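Local coordinates for EchA1_1 (Mycobacterium avium subsp. paratuberculosis, PDB 3R9T), which probably catalyses the reversible hydration of enoyl-CoA thioesters to 3-hydroxyacyl-CoA, as an enoyl-CoA hydratase of fatty acid metabolism, at residues 37-40 / 41-45; 82-85 / 86-89. All coordinates share one frame; numbering follows the deposited sequence.

Contact 1 of 2, residues 37-40 / 41-45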
# COMPACT_ATOMS: atom_id res chain seq x y z
N VAL B 37 6.75 26.51 -17.85
CA VAL B 37 5.71 26.03 -16.95
C VAL B 37 6.34 25.76 -15.57
O VAL B 37 5.78 26.14 -14.54
CB VAL B 37 5.03 24.75 -17.48
CG1 VAL B 37 4.01 24.20 -16.45
CG2 VAL B 37 4.36 25.00 -18.86
N SER B 38 7.51 25.13 -15.56
CA SER B 38 8.17 24.82 -14.30
C SER B 38 8.50 26.06 -13.48
O SER B 38 8.43 26.04 -12.26
CB SER B 38 9.44 23.99 -14.54
OG SER B 38 9.12 22.80 -15.23
N ILE B 39 8.84 27.15 -14.16
CA ILE B 39 9.10 28.42 -13.49
C ILE B 39 7.86 28.95 -12.82
O ILE B 39 7.89 29.34 -11.64
CB ILE B 39 9.66 29.45 -14.48
CG1 ILE B 39 11.10 29.10 -14.83
CG2 ILE B 39 9.59 30.86 -13.90
CD1 ILE B 39 11.64 29.80 -16.08
N GLY B 40 6.76 28.96 -13.56
CA GLY B 40 5.49 29.46 -13.05
C GLY B 40 4.97 28.66 -11.87
O GLY B 40 4.53 29.22 -10.87
N VAL B 41 5.00 27.35 -12.01
CA VAL B 41 4.47 26.46 -10.99
C VAL B 41 5.36 26.46 -9.74
O VAL B 41 4.88 26.63 -8.60
CB VAL B 41 4.27 25.03 -11.56
CG1 VAL B 41 4.00 24.03 -10.42
CG2 VAL B 41 3.15 25.01 -12.64
N GLY B 42 6.66 26.30 -9.95
CA GLY B 42 7.62 26.25 -8.87
C GLY B 42 7.66 27.54 -8.07
O GLY B 42 7.64 27.50 -6.85
N ASP B 43 7.70 28.69 -8.72
CA ASP B 43 7.71 29.95 -7.98
C ASP B 43 6.41 30.15 -7.16
O ASP B 43 6.46 30.62 -6.02
CB ASP B 43 7.94 31.15 -8.91
CG ASP B 43 9.35 31.16 -9.52
OD1 ASP B 43 10.23 30.38 -9.10
OD2 ASP B 43 9.56 31.99 -10.43
N ALA B 44 5.27 29.79 -7.74
CA ALA B 44 3.96 29.92 -7.08
C ALA B 44 3.88 29.01 -5.86
O ALA B 44 3.40 29.41 -4.80
CB ALA B 44 2.83 29.60 -8.06
N LEU B 45 4.35 27.78 -5.99
CA LEU B 45 4.43 26.89 -4.83
C LEU B 45 5.30 27.47 -3.72
O LEU B 45 4.96 27.38 -2.54
CB LEU B 45 5.00 25.53 -5.21
CG LEU B 45 4.09 24.46 -5.77
CD1 LEU B 45 4.93 23.19 -5.96
CD2 LEU B 45 2.89 24.18 -4.86

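Contact 2 of 2, residues 82-85 / 86-89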
# COMPACT_ATOMS: atom_id res chain seq x y z
N LEU B 82 13.47 20.17 -18.56
CA LEU B 82 12.05 20.47 -18.39
C LEU B 82 11.80 21.20 -17.09
O LEU B 82 10.75 21.81 -16.91
CB LEU B 82 11.23 19.18 -18.46
CG LEU B 82 11.37 18.46 -19.82
CD1 LEU B 82 10.46 17.26 -19.88
CD2 LEU B 82 11.11 19.39 -21.01
N TYR B 83 12.79 21.16 -16.21
CA TYR B 83 12.65 21.63 -14.85
C TYR B 83 12.82 23.14 -14.72
O TYR B 83 13.12 23.82 -15.70
CB TYR B 83 13.60 20.86 -13.92
CG TYR B 83 15.09 20.97 -14.23
CD1 TYR B 83 15.79 22.14 -13.95
CD2 TYR B 83 15.81 19.88 -14.73
CE1 TYR B 83 17.16 22.25 -14.20
CE2 TYR B 83 17.19 19.98 -14.99
CZ TYR B 83 17.86 21.17 -14.72
OH TYR B 83 19.22 21.30 -14.95
N HIS B 84 12.57 23.66 -13.52
CA HIS B 84 12.79 25.08 -13.23
C HIS B 84 14.29 25.30 -13.36
O HIS B 84 15.05 24.66 -12.64
CB HIS B 84 12.35 25.40 -11.80
CG HIS B 84 12.31 26.85 -11.46
ND1 HIS B 84 13.36 27.71 -11.71
CD2 HIS B 84 11.37 27.59 -10.83
CE1 HIS B 84 13.06 28.92 -11.28
NE2 HIS B 84 11.85 28.88 -10.73
N PRO B 85 14.72 26.19 -14.27
CA PRO B 85 16.17 26.26 -14.48
C PRO B 85 17.01 26.63 -13.25
O PRO B 85 18.19 26.27 -13.22
CB PRO B 85 16.34 27.36 -15.55
CG PRO B 85 15.00 27.80 -15.96
CD PRO B 85 13.96 27.10 -15.14
N ASP B 86 16.44 27.34 -12.29
CA ASP B 86 17.16 27.69 -11.06
C ASP B 86 16.95 26.77 -9.87
O ASP B 86 17.58 26.94 -8.82
CB ASP B 86 16.80 29.10 -10.68
CG ASP B 86 17.24 30.09 -11.71
OD1 ASP B 86 18.20 29.79 -12.47
OD2 ASP B 86 16.62 31.15 -11.75
N HIS B 87 16.08 25.78 -10.07
CA HIS B 87 15.69 24.87 -9.01
C HIS B 87 15.58 23.45 -9.54
O HIS B 87 14.49 22.86 -9.56
CB HIS B 87 14.37 25.33 -8.40
CG HIS B 87 14.48 26.58 -7.59
ND1 HIS B 87 15.16 26.63 -6.40
CD2 HIS B 87 14.03 27.84 -7.83
CE1 HIS B 87 15.12 27.86 -5.92
NE2 HIS B 87 14.43 28.61 -6.76
N PRO B 88 16.71 22.87 -9.98
CA PRO B 88 16.65 21.50 -10.46
C PRO B 88 16.14 20.54 -9.39
O PRO B 88 15.55 19.51 -9.71
CB PRO B 88 18.11 21.19 -10.81
CG PRO B 88 18.90 22.11 -9.98
CD PRO B 88 18.11 23.36 -9.96
N GLU B 89 16.35 20.90 -8.12
CA GLU B 89 15.99 20.05 -6.99
C GLU B 89 14.48 19.88 -6.87
O GLU B 89 14.03 18.95 -6.19
CB GLU B 89 16.58 20.55 -5.67
CG GLU B 89 15.90 21.78 -5.06
CD GLU B 89 16.31 23.08 -5.71
OE1 GLU B 89 16.97 23.04 -6.77
OE2 GLU B 89 15.97 24.16 -5.17
O HOH W 1 12.30 22.21 -11.16

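Contact 1 of 2, residues 37-40 / 41-45
V37 O accepts the backbone N-H of V41 at 2.9 Å from O to N. V41 CB and CG2 pack beside the same oxygen, with V41 CG2 3.4 Å from V37 O. V41 CG2 stands anti to its own carbonyl carbon, beside the backbone N. This turns it back toward the preceding turn. V41 CG2 also meets V37 CG1 at 4.0 Å. The two valines lie side by side and point the same way. Beyond the segments, V37 touches I24 and V41 touches I22, both on strand 19-24.

The bonds from G42 N to S38 O and from D43 N to I39 O continue the ladder. A44 N to G40 O is the longest of the four, at 3.3 Å.

On another side of the helix, I39 and D43 run alongside each other. I39 CG2 touches the carboxylate of D43, with OD2 at 3.6 Å. The D43 side chain leans back along the helix, CG beside its own backbone N (chi1 -67°). That places D43 CG 3.2 Å from I39 O. The carboxylate does not bond to this carbonyl. Its OD1 is taken instead by H84 of a later loop. S38 OG likewise bonds outside the two segments, to L82 O.

A44 CB rests 3.3 Å from G40 O, and the A44 side chain touches M20 and I22. The i to i+4 ladder is that of a regular alpha-helix. Here it belongs to helix 35-50, which makes the crossover between parallel strands 19-24 and 56-61 in a beta-alpha-beta unit of the crotonase fold.

Contact 2 of 2, residues 82-85 / 86-89
The H84 ring receives the edge of H87 on one face. H87 CD2 sits over the centre of the H84 ring, 3.7 Å above its plane. The planes are at 82°, a T-shaped pair. D86 N comes to the edge of the H84 ring and donates to ND1 at 3.2 Å, tilted a little from the ring plane. The first torsion places the ring, with H84 CG anti to the backbone N (chi1 -170°). H84 NE2 bonds to D43 OD1 on helix 35-50, so the ring hydrogen is probably on NE2.

H87 ND1 gives a hydrogen bond of 2.9 Å to E89 OE2, on the syn side of the carboxylate. This bond should fix the H87 ring rotation. W90 stacks on H87 and meets the H84 ring nearly at right angles.

Over one face of Y83, P88 CB lies 4.0 Å from the ring centroid, a CH-pi contact offset toward the rim.

H87 N bonds to H84 O at 3.0 Å and closes a turn. The D86 N bond and a water, accepting from H84 N and donating to H87 O, add to it. It is a type I beta turn, H84 to H87, in the loop between helix 73-77 and strand 104-108.

Contact 1 is on helix 35-50, and the loop of contact 2, further along the chain, lies against it. Their centres are 10 Å apart. Two probable hydrogen bonds join them: S38 OG to L82 O at 2.5 Å, and D43 OD1 to H84 NE2 at 2.7 Å. H84 is therefore held by D43 at NE2 and by its own turn at ND1. Between these bonds S38 CB packs on H84 N at 3.3 Å, and I39 touches H84 and P85. L82 lines the pocket of the bound benzoic acid. The helix stands further back, with the S38 side chain about 10 Å from that ligand; its bond to L82 O makes S38 a second-shell neighbour of the pocket.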